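Long-range contact in glycosyl hydrolases family 2, sugar binding domain protein (Bacteroides uniformis str. 3978 T3 ii, PDB 6D1P), which is a beta-glucuronidase of glycoside hydrolase family 2, probably hydrolysing O-glycosidic bonds of glucuronides in a human gut bacterium: residues C749-F754 / S772-A777. Numbering follows the deposited sequence.
Sequences CQFIEF and SRRIQA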
# COMPACT_ATOMS: atom_id res chain seq x y z
N CYS A 749 -16.22 -27.59 -5.46
CA CYS A 749 -16.13 -26.27 -4.83
C CYS A 749 -14.71 -25.68 -4.80
O CYS A 749 -14.52 -24.62 -4.18
CB CYS A 749 -16.66 -26.34 -3.38
SG CYS A 749 -18.35 -26.95 -3.22
N GLN A 750 -13.72 -26.33 -5.41
CA GLN A 750 -12.35 -25.81 -5.43
C GLN A 750 -12.31 -24.33 -5.78
O GLN A 750 -13.01 -23.88 -6.70
CB GLN A 750 -11.48 -26.56 -6.45
CG GLN A 750 -11.09 -28.00 -6.10
CD GLN A 750 -12.23 -29.00 -6.30
OE1 GLN A 750 -13.34 -28.64 -6.72
NE2 GLN A 750 -11.95 -30.26 -5.98
N PHE A 751 -11.48 -23.60 -5.06
CA PHE A 751 -11.05 -22.28 -5.51
C PHE A 751 -10.39 -22.38 -6.88
O PHE A 751 -9.58 -23.28 -7.14
CB PHE A 751 -10.06 -21.66 -4.52
CG PHE A 751 -10.73 -20.91 -3.41
CD1 PHE A 751 -11.39 -19.72 -3.68
CD2 PHE A 751 -10.72 -21.39 -2.11
CE1 PHE A 751 -12.04 -19.01 -2.66
CE2 PHE A 751 -11.34 -20.69 -1.10
CZ PHE A 751 -12.01 -19.50 -1.37
N ILE A 752 -10.75 -21.45 -7.75
CA ILE A 752 -10.16 -21.33 -9.08
C ILE A 752 -9.65 -19.90 -9.21
O ILE A 752 -10.29 -18.96 -8.73
CB ILE A 752 -11.18 -21.68 -10.18
CG1 ILE A 752 -11.50 -23.17 -10.14
CG2 ILE A 752 -10.63 -21.39 -11.54
CD1 ILE A 752 -12.81 -23.50 -10.80
N GLU A 753 -8.48 -19.76 -9.84
CA GLU A 753 -7.80 -18.48 -10.02
C GLU A 753 -7.59 -18.15 -11.50
O GLU A 753 -7.18 -19.00 -12.28
CB GLU A 753 -6.43 -18.48 -9.35
CG GLU A 753 -6.52 -18.70 -7.88
CD GLU A 753 -5.15 -18.76 -7.26
OE1 GLU A 753 -4.17 -18.85 -8.03
OE2 GLU A 753 -5.05 -18.71 -6.02
N PHE A 754 -7.80 -16.89 -11.85
CA PHE A 754 -7.62 -16.44 -13.21
C PHE A 754 -6.39 -15.55 -13.34
O PHE A 754 -6.02 -14.82 -12.42
CB PHE A 754 -8.86 -15.68 -13.69
CG PHE A 754 -10.09 -16.52 -13.76
CD1 PHE A 754 -11.08 -16.40 -12.80
CD2 PHE A 754 -10.26 -17.44 -14.80
CE1 PHE A 754 -12.25 -17.16 -12.87
CE2 PHE A 754 -11.42 -18.22 -14.88
CZ PHE A 754 -12.42 -18.08 -13.92
N SER A 772 -14.31 -11.71 -9.86
CA SER A 772 -13.37 -12.15 -8.84
C SER A 772 -12.24 -12.93 -9.49
O SER A 772 -12.50 -13.86 -10.28
CB SER A 772 -14.05 -13.00 -7.77
OG SER A 772 -15.07 -12.25 -7.14
N ARG A 773 -11.01 -12.57 -9.14
CA ARG A 773 -9.81 -13.25 -9.62
C ARG A 773 -9.67 -14.65 -9.04
O ARG A 773 -9.12 -15.55 -9.69
CB ARG A 773 -8.57 -12.42 -9.25
CG ARG A 773 -7.28 -12.94 -9.84
CD ARG A 773 -6.05 -12.23 -9.32
NE ARG A 773 -5.52 -12.86 -8.11
CZ ARG A 773 -4.87 -14.02 -8.10
NH1 ARG A 773 -4.67 -14.70 -9.24
NH2 ARG A 773 -4.42 -14.52 -6.96
N ARG A 774 -10.12 -14.84 -7.79
CA ARG A 774 -10.14 -16.14 -7.14
C ARG A 774 -11.51 -16.38 -6.51
O ARG A 774 -12.02 -15.53 -5.77
CB ARG A 774 -9.06 -16.26 -6.08
CG ARG A 774 -9.08 -17.58 -5.36
CD ARG A 774 -8.14 -17.53 -4.19
NE ARG A 774 -6.81 -17.18 -4.68
CZ ARG A 774 -5.94 -16.43 -4.02
NH1 ARG A 774 -6.22 -15.92 -2.82
NH2 ARG A 774 -4.76 -16.19 -4.58
N ILE A 775 -12.10 -17.53 -6.79
CA ILE A 775 -13.46 -17.81 -6.36
C ILE A 775 -13.66 -19.32 -6.38
O ILE A 775 -13.21 -20.01 -7.30
CB ILE A 775 -14.48 -17.06 -7.27
CG1 ILE A 775 -15.92 -17.29 -6.85
CG2 ILE A 775 -14.34 -17.51 -8.69
CD1 ILE A 775 -16.90 -16.42 -7.63
N GLN A 776 -14.35 -19.82 -5.36
CA GLN A 776 -14.75 -21.22 -5.36
C GLN A 776 -15.70 -21.52 -6.51
O GLN A 776 -16.55 -20.70 -6.86
CB GLN A 776 -15.43 -21.58 -4.05
CG GLN A 776 -14.48 -21.67 -2.88
CD GLN A 776 -15.23 -22.00 -1.60
OE1 GLN A 776 -16.38 -22.46 -1.65
NE2 GLN A 776 -14.61 -21.72 -0.46
N ALA A 777 -15.54 -22.70 -7.10
CA ALA A 777 -16.41 -23.11 -8.20
C ALA A 777 -17.85 -23.26 -7.72
O ALA A 777 -18.12 -23.57 -6.55
CB ALA A 777 -15.91 -24.42 -8.79
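Strands 751-754 and 774-776 run antiparallel, their axes 154° apart, and form an edge pair in a four-stranded antiparallel sheet near the C-terminus, with 774-776 outermost within the chain. Ile752 and Ile775 make the hydrogen-bonded pair: Ile752 N donates to Ile775 O (2.9 Å) and Ile775 N to Ile752 O (3.0 Å), the latter lying in the carbonyl plane. Ala777 N to Gln750 O and Phe754 N to Arg773 O extend the ladder at its two ends. Phe751 with Gln776 and Glu753 with Arg774 are the non-hydrogen-bonded pairs, and these four side chains share one face of the sheet. There Gln776 CG sits 3.5 Å from the Phe751 ring centroid and 6° off the normal, a CH-pi contact over the face, while its amide stands nearly upright to the ring and OE1 accepts from Arg521. Ile752 and Ile775 occupy the other face, buried against Ala782 of strand 781-787; Ile752 CD1 also meets Ala777 CB at 3.8 Å. The NH2 atoms of Arg773 and Arg774 lie 2.9 Å apart, two donors that cannot bond each other; Asp82 salt-bridges both and probably offsets their charges. Glu753, extended beyond CG, runs alongside Arg774, whose chain bends at chi3 (-57°); OE2 thereby forms a salt bridge with NE at 2.7 Å, though that N-H bond is weak and bent, and takes a second weak, somewhat more bent bond from NH2 at 2.9 Å.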